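PDB 4B4H: beta-1,4-exocellulase from Thermobifida fusca, which hydrolyses cellulose as the family 6 cellobiohydrolase Cel6B, the present chain being the catalytic part of a longer protein that also carries a carbohydrate-binding module. Local coordinates for residues Pro139-Asn144 against Val202-Glu207; Tyr169-Leu174 against Asn182-Ala187; Glu207-Asn210 against Thr215-Tyr218; Ala272-Ala275 against Asp281-Met284; Phe222-Ala227 against Ser264-Leu269. All blocks are in the same frame, centred on the assembly; numbering follows the deposited sequence.

Contact 1 (Pro139-Asn144 against Val202-Glu207)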
# COMPACT_ATOMS: atom_id res chain seq x y z
N PRO A 139 -1.87 1.59 -11.76
CA PRO A 139 -1.13 2.81 -12.17
C PRO A 139 0.10 2.53 -13.05
O PRO A 139 0.58 3.43 -13.74
CB PRO A 139 -0.76 3.47 -10.82
CG PRO A 139 -1.80 2.94 -9.86
CD PRO A 139 -1.99 1.51 -10.28
N ASN A 140 0.58 1.28 -13.07
CA ASN A 140 1.64 0.90 -14.00
C ASN A 140 1.20 1.08 -15.46
O ASN A 140 2.02 1.41 -16.32
CB ASN A 140 2.08 -0.55 -13.79
CG ASN A 140 2.87 -0.73 -12.51
OD1 ASN A 140 4.01 -0.29 -12.40
ND2 ASN A 140 2.28 -1.41 -11.55
N LEU A 141 -0.09 0.87 -15.73
CA LEU A 141 -0.63 0.99 -17.08
C LEU A 141 -0.80 2.44 -17.53
O LEU A 141 -1.12 2.69 -18.70
CB LEU A 141 -1.94 0.20 -17.23
CG LEU A 141 -1.86 -1.23 -16.70
CD1 LEU A 141 -3.21 -1.91 -16.86
CD2 LEU A 141 -0.78 -2.05 -17.37
N VAL A 142 -0.61 3.38 -16.61
CA VAL A 142 -0.59 4.82 -16.90
C VAL A 142 0.85 5.27 -17.19
O VAL A 142 1.10 5.95 -18.18
CB VAL A 142 -1.15 5.65 -15.72
CG1 VAL A 142 -1.07 7.15 -16.02
CG2 VAL A 142 -2.58 5.23 -15.39
N THR A 143 1.77 4.86 -16.32
CA THR A 143 3.09 5.49 -16.22
C THR A 143 4.25 4.66 -16.77
O THR A 143 5.30 5.20 -17.14
CB THR A 143 3.43 5.78 -14.75
OG1 THR A 143 3.56 4.54 -14.05
CG2 THR A 143 2.33 6.63 -14.10
N ASN A 144 4.07 3.34 -16.80
CA ASN A 144 5.16 2.44 -17.18
C ASN A 144 4.96 1.69 -18.51
O ASN A 144 5.51 0.61 -18.71
CB ASN A 144 5.47 1.48 -16.02
CG ASN A 144 6.03 2.19 -14.79
OD1 ASN A 144 6.76 3.17 -14.91
ND2 ASN A 144 5.71 1.68 -13.61
N VAL A 202 -7.15 8.10 -12.58
CA VAL A 202 -8.58 8.15 -12.25
C VAL A 202 -9.40 7.40 -13.30
O VAL A 202 -10.29 6.60 -12.97
CB VAL A 202 -9.09 9.59 -12.07
CG1 VAL A 202 -10.60 9.64 -12.00
CG2 VAL A 202 -8.44 10.23 -10.84
N ASP A 203 -9.06 7.65 -14.57
CA ASP A 203 -9.74 7.01 -15.69
C ASP A 203 -9.60 5.50 -15.65
O ASP A 203 -10.60 4.79 -15.85
CB ASP A 203 -9.22 7.55 -17.03
CG ASP A 203 -9.62 8.99 -17.27
OD1 ASP A 203 -10.56 9.48 -16.60
OD2 ASP A 203 -9.02 9.64 -18.16
N ILE A 204 -8.39 5.02 -15.37
CA ILE A 204 -8.11 3.59 -15.29
C ILE A 204 -8.77 2.91 -14.09
O ILE A 204 -9.22 1.77 -14.19
CB ILE A 204 -6.60 3.23 -15.40
CG1 ILE A 204 -6.45 1.78 -15.86
CG2 ILE A 204 -5.84 3.47 -14.10
CD1 ILE A 204 -5.08 1.41 -16.38
N PHE A 205 -8.85 3.61 -12.96
CA PHE A 205 -9.59 3.07 -11.81
C PHE A 205 -11.05 2.81 -12.19
O PHE A 205 -11.63 1.77 -11.84
CB PHE A 205 -9.53 4.02 -10.61
CG PHE A 205 -8.14 4.22 -10.06
CD1 PHE A 205 -7.17 3.23 -10.16
CD2 PHE A 205 -7.81 5.40 -9.40
CE1 PHE A 205 -5.90 3.42 -9.64
CE2 PHE A 205 -6.54 5.61 -8.87
CZ PHE A 205 -5.59 4.61 -9.00
N TYR A 206 -11.61 3.75 -12.95
CA TYR A 206 -13.01 3.71 -13.37
C TYR A 206 -13.21 2.59 -14.38
O TYR A 206 -14.17 1.84 -14.28
CB TYR A 206 -13.43 5.07 -13.95
CG TYR A 206 -14.91 5.17 -14.26
CD1 TYR A 206 -15.84 5.52 -13.25
CD2 TYR A 206 -15.40 4.92 -15.54
CE1 TYR A 206 -17.20 5.60 -13.53
CE2 TYR A 206 -16.75 5.01 -15.82
CZ TYR A 206 -17.64 5.35 -14.82
OH TYR A 206 -18.98 5.43 -15.12
N GLU A 207 -12.29 2.47 -15.33
CA GLU A 207 -12.29 1.37 -16.29
C GLU A 207 -12.37 0.02 -15.55
O GLU A 207 -13.24 -0.79 -15.86
CB GLU A 207 -11.06 1.43 -17.21
CG GLU A 207 -11.02 0.36 -18.30
CD GLU A 207 -9.75 0.42 -19.15
OE1 GLU A 207 -8.85 1.22 -18.83
OE2 GLU A 207 -9.66 -0.34 -20.13
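Ile204 lays its CD1 against Leu141 and its CG2 against Val142, two residues of the short helix across from it. Ile204 CD1 lies 3.5 Å from Leu141 CB, closer than usual carbon-carbon contact, and 3.8 Å from Leu141 CD1, so the fit is tight at this point. An extended chain gives Ile204 that reach: CG1 is anti to the backbone N (chi1 -158°), and chi2 of 164° carries CD1 straight on. The Ile204 and Leu141 side chains cross at about a right angle. Ile204 and Val142 instead run past one another in opposite directions, with their CG2 methyls 3.9 Å apart. Beside them Phe205 offers its ring edge to Pro139, CE1 being 4.1 Å from Pro139 CG.

All three pairs are apolar. Within 139-144, Pro139 O accepts from Val142 N, Thr143 N and Thr143 OG1, the hydroxyl from above the carbonyl plane. Thr143 OG1 is also hydrogen-bonded to NE1 of Trp191, a predicted substrate-binding residue, on which the Pro139 ring packs. The arrangement thus joins an outer helix of the family 6 alpha/beta barrel, 198-209, to the loop region that follows strand 127-133 and carries Asp136, the predicted proton donor.

Contact 2 (Tyr169-Leu174 against Asn182-Ala187)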
# COMPACT_ATOMS: atom_id res chain seq x y z
N TYR A 169 -12.95 -8.39 -11.88
CA TYR A 169 -13.41 -9.67 -11.39
C TYR A 169 -13.46 -9.74 -9.85
O TYR A 169 -14.47 -10.18 -9.28
CB TYR A 169 -12.59 -10.81 -12.03
CG TYR A 169 -13.20 -12.17 -11.77
CD1 TYR A 169 -14.38 -12.55 -12.41
CD2 TYR A 169 -12.62 -13.06 -10.87
CE1 TYR A 169 -14.97 -13.76 -12.16
CE2 TYR A 169 -13.20 -14.30 -10.61
CZ TYR A 169 -14.38 -14.64 -11.28
OH TYR A 169 -15.02 -15.85 -11.08
N ALA A 170 -12.39 -9.25 -9.21
CA ALA A 170 -12.24 -9.30 -7.76
C ALA A 170 -13.29 -8.39 -7.14
O ALA A 170 -13.95 -8.75 -6.18
CB ALA A 170 -10.84 -8.90 -7.31
N LEU A 171 -13.46 -7.22 -7.75
CA LEU A 171 -14.43 -6.28 -7.24
C LEU A 171 -15.81 -6.91 -7.25
O LEU A 171 -16.54 -6.83 -6.28
CB LEU A 171 -14.43 -5.00 -8.05
CG LEU A 171 -13.23 -4.12 -7.75
CD1 LEU A 171 -13.16 -3.02 -8.80
CD2 LEU A 171 -13.38 -3.50 -6.36
N ARG A 172 -16.17 -7.57 -8.35
CA ARG A 172 -17.50 -8.16 -8.41
C ARG A 172 -17.66 -9.34 -7.44
O ARG A 172 -18.67 -9.45 -6.74
CB ARG A 172 -17.85 -8.62 -9.82
CG ARG A 172 -19.15 -9.43 -9.85
CD ARG A 172 -19.77 -9.53 -11.24
NE ARG A 172 -18.87 -10.17 -12.21
CZ ARG A 172 -18.72 -11.48 -12.37
NH1 ARG A 172 -19.43 -12.38 -11.65
NH2 ARG A 172 -17.85 -11.90 -13.30
N LYS A 173 -16.70 -10.25 -7.45
CA LYS A 173 -16.80 -11.47 -6.66
C LYS A 173 -16.83 -11.18 -5.17
O LYS A 173 -17.63 -11.75 -4.42
CB LYS A 173 -15.66 -12.44 -6.99
CG LYS A 173 -15.75 -13.18 -8.33
CD LYS A 173 -17.03 -13.98 -8.57
CE LYS A 173 -17.17 -15.20 -7.66
NZ LYS A 173 -18.30 -16.06 -8.10
N LEU A 174 -15.95 -10.28 -4.74
CA LEU A 174 -15.86 -9.94 -3.34
C LEU A 174 -16.93 -8.91 -3.01
O LEU A 174 -17.53 -8.95 -1.95
CB LEU A 174 -14.46 -9.44 -2.97
CG LEU A 174 -13.29 -10.36 -3.32
CD1 LEU A 174 -12.00 -9.84 -2.70
CD2 LEU A 174 -13.54 -11.81 -2.89
N ASN A 182 -14.52 -3.34 -0.35
CA ASN A 182 -13.39 -3.29 -1.29
C ASN A 182 -12.74 -1.94 -1.39
O ASN A 182 -13.40 -0.96 -1.70
CB ASN A 182 -13.89 -3.64 -2.70
CG ASN A 182 -14.29 -5.10 -2.86
OD1 ASN A 182 -13.74 -6.01 -2.24
ND2 ASN A 182 -15.29 -5.33 -3.70
N TYR A 183 -11.42 -1.89 -1.23
CA TYR A 183 -10.67 -0.68 -1.49
C TYR A 183 -9.67 -0.95 -2.60
O TYR A 183 -8.82 -1.83 -2.47
CB TYR A 183 -9.96 -0.15 -0.22
CG TYR A 183 -10.92 0.31 0.83
CD1 TYR A 183 -11.69 -0.60 1.56
CD2 TYR A 183 -11.05 1.66 1.11
CE1 TYR A 183 -12.60 -0.16 2.52
CE2 TYR A 183 -11.95 2.11 2.07
CZ TYR A 183 -12.70 1.19 2.79
OH TYR A 183 -13.60 1.62 3.75
N ILE A 184 -9.74 -0.15 -3.67
CA ILE A 184 -8.78 -0.29 -4.77
C ILE A 184 -7.49 0.44 -4.39
O ILE A 184 -7.52 1.57 -3.91
CB ILE A 184 -9.31 0.29 -6.10
CG1 ILE A 184 -10.51 -0.52 -6.62
CG2 ILE A 184 -8.19 0.31 -7.14
CD1 ILE A 184 -11.28 0.15 -7.73
N ASP A 185 -6.36 -0.23 -4.56
CA ASP A 185 -5.10 0.42 -4.29
C ASP A 185 -4.87 1.57 -5.28
O ASP A 185 -5.08 1.41 -6.48
CB ASP A 185 -3.93 -0.56 -4.38
CG ASP A 185 -2.64 0.10 -4.00
OD1 ASP A 185 -2.36 0.19 -2.77
OD2 ASP A 185 -1.93 0.57 -4.92
N ALA A 186 -4.39 2.70 -4.76
CA ALA A 186 -4.28 3.94 -5.53
C ALA A 186 -2.86 4.51 -5.45
O ALA A 186 -2.64 5.73 -5.43
CB ALA A 186 -5.29 4.95 -4.99
N ALA A 187 -1.90 3.59 -5.42
CA ALA A 187 -0.48 3.95 -5.38
C ALA A 187 -0.21 4.98 -4.28
O ALA A 187 -0.72 4.86 -3.14
CB ALA A 187 -0.05 4.49 -6.75
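Helix 169-174 and strand 182-185 run nearly antiparallel, at 169° with their axes 9.6 Å apart, and the backbones come nearest at Leu171 and Asn182. This is the helix-to-strand return of an alpha/beta barrel, in which helix 162-175 lies outside strand 180-185.

Leu171 turns both methyls to the strand. CD2 rests 3.7 Å from Asn182 CB and also reaches Ile184 CG1, while CD1 meets Ile184 CD1 at 3.8 Å, the Leu171 and Ile184 side chains crossing at about a right angle. With CG of Leu171 beside its backbone N (chi1 -75°), the branches swing from the flank of the helix toward the sheet. The CB of Asn182 is directed toward the helix. Its ND2 is 3.2 Å from Leu171 O and is hydrogen-bonded to Tyr218 O, on the loop leading to the neighbouring strand. Its OD1 faces Leu174, whose exact placing is less certain because two conformers were modelled.

At the far end of 182-187, Asp185 OD2 accepts from Ala187 N at 3.1 Å, an Asx turn, while OD1 is bonded to Thr226 OG1.

The amide of Asn182 is therefore set by its donor side. The bond to Tyr218 O fixes which way round the group sits, whereas OD1 is buried against the helix without a partner in the model, presumably at some desolvation cost within a largely apolar interface.

Contact 3 (Glu207-Asn210 against Thr215-Tyr218)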
# COMPACT_ATOMS: atom_id res chain seq x y z
N GLU A 207 -12.29 2.47 -15.33
CA GLU A 207 -12.29 1.37 -16.29
C GLU A 207 -12.37 0.02 -15.55
O GLU A 207 -13.24 -0.79 -15.86
CB GLU A 207 -11.06 1.43 -17.21
CG GLU A 207 -11.02 0.36 -18.30
CD GLU A 207 -9.75 0.42 -19.15
OE1 GLU A 207 -8.85 1.22 -18.83
OE2 GLU A 207 -9.66 -0.34 -20.13
N ALA A 208 -11.48 -0.17 -14.57
CA ALA A 208 -11.40 -1.44 -13.80
C ALA A 208 -12.69 -1.74 -13.05
O ALA A 208 -13.18 -2.87 -13.05
CB ALA A 208 -10.23 -1.41 -12.83
N ALA A 209 -13.21 -0.72 -12.39
CA ALA A 209 -14.45 -0.83 -11.62
C ALA A 209 -15.67 -1.20 -12.47
O ALA A 209 -16.66 -1.70 -11.95
CB ALA A 209 -14.71 0.48 -10.91
N ASN A 210 -15.61 -0.91 -13.76
CA ASN A 210 -16.69 -1.28 -14.67
C ASN A 210 -16.39 -2.51 -15.53
O ASN A 210 -17.23 -2.91 -16.34
CB ASN A 210 -17.05 -0.09 -15.54
CG ASN A 210 -17.77 0.97 -14.76
OD1 ASN A 210 -18.99 0.91 -14.60
ND2 ASN A 210 -17.02 1.94 -14.24
N THR A 215 -19.40 -2.83 -11.14
CA THR A 215 -19.85 -1.44 -11.22
C THR A 215 -19.15 -0.69 -10.10
O THR A 215 -18.54 -1.32 -9.23
CB THR A 215 -21.38 -1.24 -11.07
OG1 THR A 215 -21.76 -1.45 -9.70
CG2 THR A 215 -22.18 -2.17 -11.98
N VAL A 216 -19.23 0.64 -10.13
CA VAL A 216 -18.70 1.48 -9.02
C VAL A 216 -19.32 1.12 -7.68
O VAL A 216 -18.74 1.37 -6.64
CB VAL A 216 -18.83 3.00 -9.31
CG1 VAL A 216 -18.09 3.37 -10.59
CG2 VAL A 216 -20.30 3.44 -9.35
N ASP A 217 -20.51 0.52 -7.71
CA ASP A 217 -21.20 0.07 -6.50
C ASP A 217 -20.50 -1.09 -5.77
O ASP A 217 -20.91 -1.46 -4.65
CB ASP A 217 -22.66 -0.26 -6.85
CG ASP A 217 -23.49 1.00 -7.14
OD1 ASP A 217 -23.50 1.92 -6.30
OD2 ASP A 217 -24.15 1.08 -8.20
N TYR A 218 -19.45 -1.65 -6.38
CA TYR A 218 -18.61 -2.65 -5.70
C TYR A 218 -17.31 -2.06 -5.14
O TYR A 218 -16.47 -2.78 -4.60
CB TYR A 218 -18.30 -3.83 -6.63
CG TYR A 218 -19.53 -4.55 -7.12
CD1 TYR A 218 -20.53 -4.97 -6.23
CD2 TYR A 218 -19.70 -4.79 -8.47
CE1 TYR A 218 -21.66 -5.62 -6.70
CE2 TYR A 218 -20.82 -5.44 -8.95
CZ TYR A 218 -21.80 -5.85 -8.06
OH TYR A 218 -22.91 -6.48 -8.56
O HOH W 1 -20.39 1.79 -12.55
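Thr215 sits beside the end of helix 198-209, its CA 4.7 Å from that of Asn210, and opens an ST turn that leads into a 3-10 segment. The turn is closed by its own hydroxyl: Thr215 OG1 accepts from Asp217 N at 3.1 Å, with an N-H...O angle of 135°. Toward the helix, Thr215 N is near Ala209 O, but the angle is too poor for a hydrogen bond; Ala209 O is taken by Ser214 OG instead.

Val216 makes the side-chain contact. Its CG1, anti to the carbonyl carbon (chi1 -59°), lies 4.1 Å from Asn210 ND2 and 4.5 Å from Ala209 CB, a loose contact, apolar only toward Ala209. Asn210 ND2 is itself bound back to Tyr206 O, which settles the turn of the amide and directs OD1 to a water. That water donates to Asn210 OD1 at 2.6 Å and accepts from Val216 N at 2.9 Å, so a single molecule links the two segments.

Asp217 turns elsewhere, to a salt bridge with Arg279. Tyr218 ends the segment before strand 221-224, and its N donates to Thr215 O at 3.0 Å.

Contact 4 (Ala272-Ala275 against Asp281-Met284)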
# COMPACT_ATOMS: atom_id res chain seq x y z
N ALA A 272 -11.86 13.80 -7.46
CA ALA A 272 -11.71 13.41 -8.87
C ALA A 272 -12.49 12.15 -9.19
O ALA A 272 -13.18 12.07 -10.21
CB ALA A 272 -10.24 13.24 -9.23
N LEU A 273 -12.43 11.16 -8.29
CA LEU A 273 -13.06 9.87 -8.54
C LEU A 273 -14.57 9.97 -8.52
O LEU A 273 -15.24 9.34 -9.32
CB LEU A 273 -12.57 8.82 -7.54
CG LEU A 273 -11.10 8.43 -7.71
CD1 LEU A 273 -10.53 7.99 -6.37
CD2 LEU A 273 -10.86 7.38 -8.80
N ILE A 274 -15.10 10.76 -7.60
CA ILE A 274 -16.54 10.95 -7.53
C ILE A 274 -17.04 11.64 -8.81
O ILE A 274 -18.04 11.21 -9.38
CB ILE A 274 -16.98 11.73 -6.28
CG1 ILE A 274 -16.53 10.98 -5.01
CG2 ILE A 274 -18.50 11.90 -6.27
CD1 ILE A 274 -16.93 11.67 -3.72
N ALA A 275 -16.29 12.64 -9.26
CA ALA A 275 -16.59 13.35 -10.51
C ALA A 275 -16.60 12.41 -11.72
O ALA A 275 -17.47 12.51 -12.60
CB ALA A 275 -15.63 14.52 -10.71
N ASP A 281 -20.15 8.58 -1.41
CA ASP A 281 -19.74 8.23 -0.06
C ASP A 281 -18.48 7.36 -0.00
O ASP A 281 -18.25 6.67 0.99
CB ASP A 281 -20.90 7.57 0.69
CG ASP A 281 -21.38 6.29 0.03
OD1 ASP A 281 -21.40 6.23 -1.22
OD2 ASP A 281 -21.74 5.34 0.75
N ILE A 282 -17.64 7.39 -1.04
CA ILE A 282 -16.35 6.70 -0.93
C ILE A 282 -15.49 7.33 0.17
O ILE A 282 -15.49 8.55 0.36
CB ILE A 282 -15.54 6.53 -2.26
CG1 ILE A 282 -15.35 7.85 -3.02
CG2 ILE A 282 -16.17 5.46 -3.16
CD1 ILE A 282 -14.35 7.73 -4.17
N GLY A 283 -14.82 6.48 0.94
CA GLY A 283 -13.82 6.92 1.91
C GLY A 283 -12.45 6.46 1.48
O GLY A 283 -12.31 5.47 0.74
N MET A 284 -11.42 7.16 1.94
CA MET A 284 -10.05 6.81 1.57
C MET A 284 -9.30 6.22 2.76
O MET A 284 -9.56 6.57 3.90
CB MET A 284 -9.29 8.05 1.05
CG MET A 284 -10.00 8.85 -0.04
SD MET A 284 -10.34 7.94 -1.56
CE MET A 284 -8.81 8.23 -2.43
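Ile282 reaches across to two successive residues of the helix, Leu273 and Ile274. Its CD1 is 4.0 Å from Leu273 CB and also 4.0 Å from Ile274 CG1, so the methyl lies against both. Farther back on the chain, Ile282 CG1 meets Ile274 CG1 at 3.9 Å, and the two side chains run antiparallel alongside one another. The path of Ile282 is set by a chi1 of 52°, which places CG1 between the backbone N and the carbonyl carbon, and by a trans chi2 that extends CD1 toward the helix. Met284 adds a looser touch, CE to Leu273 CD1 at 4.3 Å. Its chain is folded (chi2 -61°, chi3 -88°), which brings the methyl round to the helix.

These are the layers of an alpha/beta barrel: helix 262-276 turns back through a short loop into strand 283-287, and its inward residues pack over Ile282, which leads into that strand, and over Met284 within it. Phe222, on the adjacent parallel strand, touches Leu273, Ile282 and Met284 and so backs these three. Leu273 is also covered by Val202 and Phe205 of helix 198-209.

Farther out, Arg270 NE binds Ile282 O and ties the strand entrance to the helix. Asp281 turns away from the helix; its OD1 forms a salt bridge with Arg279, and its side chain touches Asp4, its fellow calcium ligand in this protein, although this chain has no calcium bound.

Contact 5 (Phe222-Ala227 against Ser264-Leu269)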
# COMPACT_ATOMS: atom_id res chain seq x y z
N PHE A 222 -10.75 3.74 -1.68
CA PHE A 222 -9.40 3.61 -2.21
C PHE A 222 -8.39 3.66 -1.07
O PHE A 222 -8.63 4.27 -0.04
CB PHE A 222 -9.14 4.71 -3.25
CG PHE A 222 -10.02 4.60 -4.47
CD1 PHE A 222 -11.32 5.08 -4.48
CD2 PHE A 222 -9.53 3.98 -5.62
CE1 PHE A 222 -12.13 4.96 -5.61
CE2 PHE A 222 -10.33 3.85 -6.74
CZ PHE A 222 -11.62 4.34 -6.74
N ILE A 223 -7.26 3.00 -1.26
CA ILE A 223 -6.16 3.05 -0.31
C ILE A 223 -4.86 3.53 -0.96
O ILE A 223 -4.43 2.97 -2.00
CB ILE A 223 -5.95 1.70 0.42
CG1 ILE A 223 -4.76 1.77 1.38
CG2 ILE A 223 -5.70 0.57 -0.58
CD1 ILE A 223 -4.64 0.58 2.31
N SER A 224 -4.23 4.49 -0.30
CA SER A 224 -2.90 4.96 -0.69
C SER A 224 -1.80 4.57 0.28
O SER A 224 -2.05 4.26 1.48
CB SER A 224 -2.86 6.48 -0.88
OG SER A 224 -2.47 7.16 0.30
N ASN A 225 -0.57 4.61 -0.26
CA ASN A 225 0.67 4.43 0.49
C ASN A 225 0.91 2.99 0.95
O ASN A 225 1.74 2.77 1.83
CB ASN A 225 0.71 5.37 1.71
CG ASN A 225 2.11 5.78 2.08
OD1 ASN A 225 2.99 5.84 1.23
ND2 ASN A 225 2.32 6.08 3.37
N THR A 226 0.20 2.03 0.35
CA THR A 226 0.20 0.65 0.89
C THR A 226 1.60 0.08 0.81
O THR A 226 2.22 0.07 -0.26
CB THR A 226 -0.77 -0.30 0.16
OG1 THR A 226 -2.04 0.33 0.02
CG2 THR A 226 -0.93 -1.56 0.99
N ALA A 227 2.10 -0.39 1.96
CA ALA A 227 3.47 -0.90 2.09
C ALA A 227 4.56 0.11 1.72
O ALA A 227 5.74 -0.27 1.53
CB ALA A 227 3.65 -2.19 1.29
N SER A 264 -3.12 15.26 1.31
CA SER A 264 -3.55 16.19 0.27
C SER A 264 -3.96 15.42 -0.97
O SER A 264 -4.98 15.71 -1.58
CB SER A 264 -2.43 17.17 -0.07
OG SER A 264 -1.27 16.47 -0.52
N PHE A 265 -3.14 14.43 -1.31
CA PHE A 265 -3.33 13.59 -2.48
C PHE A 265 -4.65 12.81 -2.46
O PHE A 265 -5.48 12.97 -3.36
CB PHE A 265 -2.11 12.66 -2.63
CG PHE A 265 -2.29 11.55 -3.64
CD1 PHE A 265 -2.41 11.81 -5.00
CD2 PHE A 265 -2.33 10.22 -3.21
CE1 PHE A 265 -2.55 10.78 -5.91
CE2 PHE A 265 -2.48 9.19 -4.11
CZ PHE A 265 -2.60 9.46 -5.46
N VAL A 266 -4.86 11.95 -1.46
CA VAL A 266 -6.12 11.17 -1.42
C VAL A 266 -7.38 12.04 -1.33
O VAL A 266 -8.44 11.64 -1.82
CB VAL A 266 -6.14 10.04 -0.35
CG1 VAL A 266 -5.00 9.07 -0.59
CG2 VAL A 266 -6.11 10.61 1.06
N GLN A 267 -7.27 13.22 -0.73
CA GLN A 267 -8.44 14.11 -0.67
C GLN A 267 -8.82 14.65 -2.05
O GLN A 267 -9.99 14.63 -2.42
CB GLN A 267 -8.29 15.23 0.35
CG GLN A 267 -8.38 14.74 1.79
CD GLN A 267 -8.17 15.85 2.79
OE1 GLN A 267 -7.44 16.81 2.51
NE2 GLN A 267 -8.81 15.76 3.93
N ASP A 268 -7.81 15.09 -2.81
CA ASP A 268 -8.04 15.49 -4.20
C ASP A 268 -8.49 14.32 -5.07
O ASP A 268 -9.44 14.45 -5.82
CB ASP A 268 -6.78 16.14 -4.79
CG ASP A 268 -6.70 17.63 -4.50
OD1 ASP A 268 -7.55 18.16 -3.74
OD2 ASP A 268 -5.79 18.30 -5.02
N LEU A 269 -7.83 13.17 -4.92
CA LEU A 269 -8.19 11.97 -5.67
C LEU A 269 -9.65 11.58 -5.42
O LEU A 269 -10.38 11.26 -6.36
CB LEU A 269 -7.23 10.82 -5.35
CG LEU A 269 -7.26 9.54 -6.19
CD1 LEU A 269 -6.65 9.73 -7.57
CD2 LEU A 269 -6.56 8.43 -5.42
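A chi1 of 93° at Ser224, off the staggered positions, and one of -58° at Val266, which sets CG1 anti to the carbonyl carbon, turn the serine hydroxymethyl and the valine methyl onto one another. Val266 CG1 lies 3.3 Å from Ser224 OG and 3.4 Å from Ser224 CB. The carbon pair is tighter than normal van der Waals contact, so strand and helix are closely fitted here. Phe265 comes in beside the valine: its CE2 is 4.2 Å from Ser224 CB, which lies near the ring plane, at an edge and not over a face.

The hydroxyl finds its partner on helix 262-276. Ser224 OG is hydrogen-bonded to Glu262 OE1, one turn before Val266, which holds the oxygen against the methyl.

The contact falls inside a beta-alpha-beta crossover of the barrel: strand 221-224, a long excursion, helix 262-276, then the adjacent parallel strand 283-287. Ser224 faces the helix, while Ile223 points the other way and touches Val352. Backbone bonds from Ser224 to Leu285 and Asp287 fix its place in the sheet.

Phe265 also packs on Phe198 of helix 198-209. Directly after Ser224 the strand ends, with Asn225 at a positive phi of 72° and its OD1 accepting from Ser230 N. The Ser224 side chain is about 5 Å from that of His188, a predicted substrate-binding residue.

How the contacts relate
All five contacts belong to the alpha/beta barrel. Contacts 2 and 5 use neighbouring strands, joined by Ala186 N to Ile223 O at 2.8 Å, and the strand of contact 5 also pairs with that of contact 4. Contacts 4 and 5 share helix 262-276; Met284 CE touches Leu269 CD2 at 3.7 Å. Contacts 1 and 3 share helix 198-209, which meets contact 4 through Phe205 CD2 and Leu273 CD2, 3.7 Å apart. Leu171 CD1 to Ala209 CA, 3.8 Å, ties contact 2 to contact 3. Contact 1 lies near the predicted proton donor, about 7 Å between the Pro139 and Asp136 side chains, whereas contact 4 holds Asp281, a calcium ligand in this protein, with no calcium bound here.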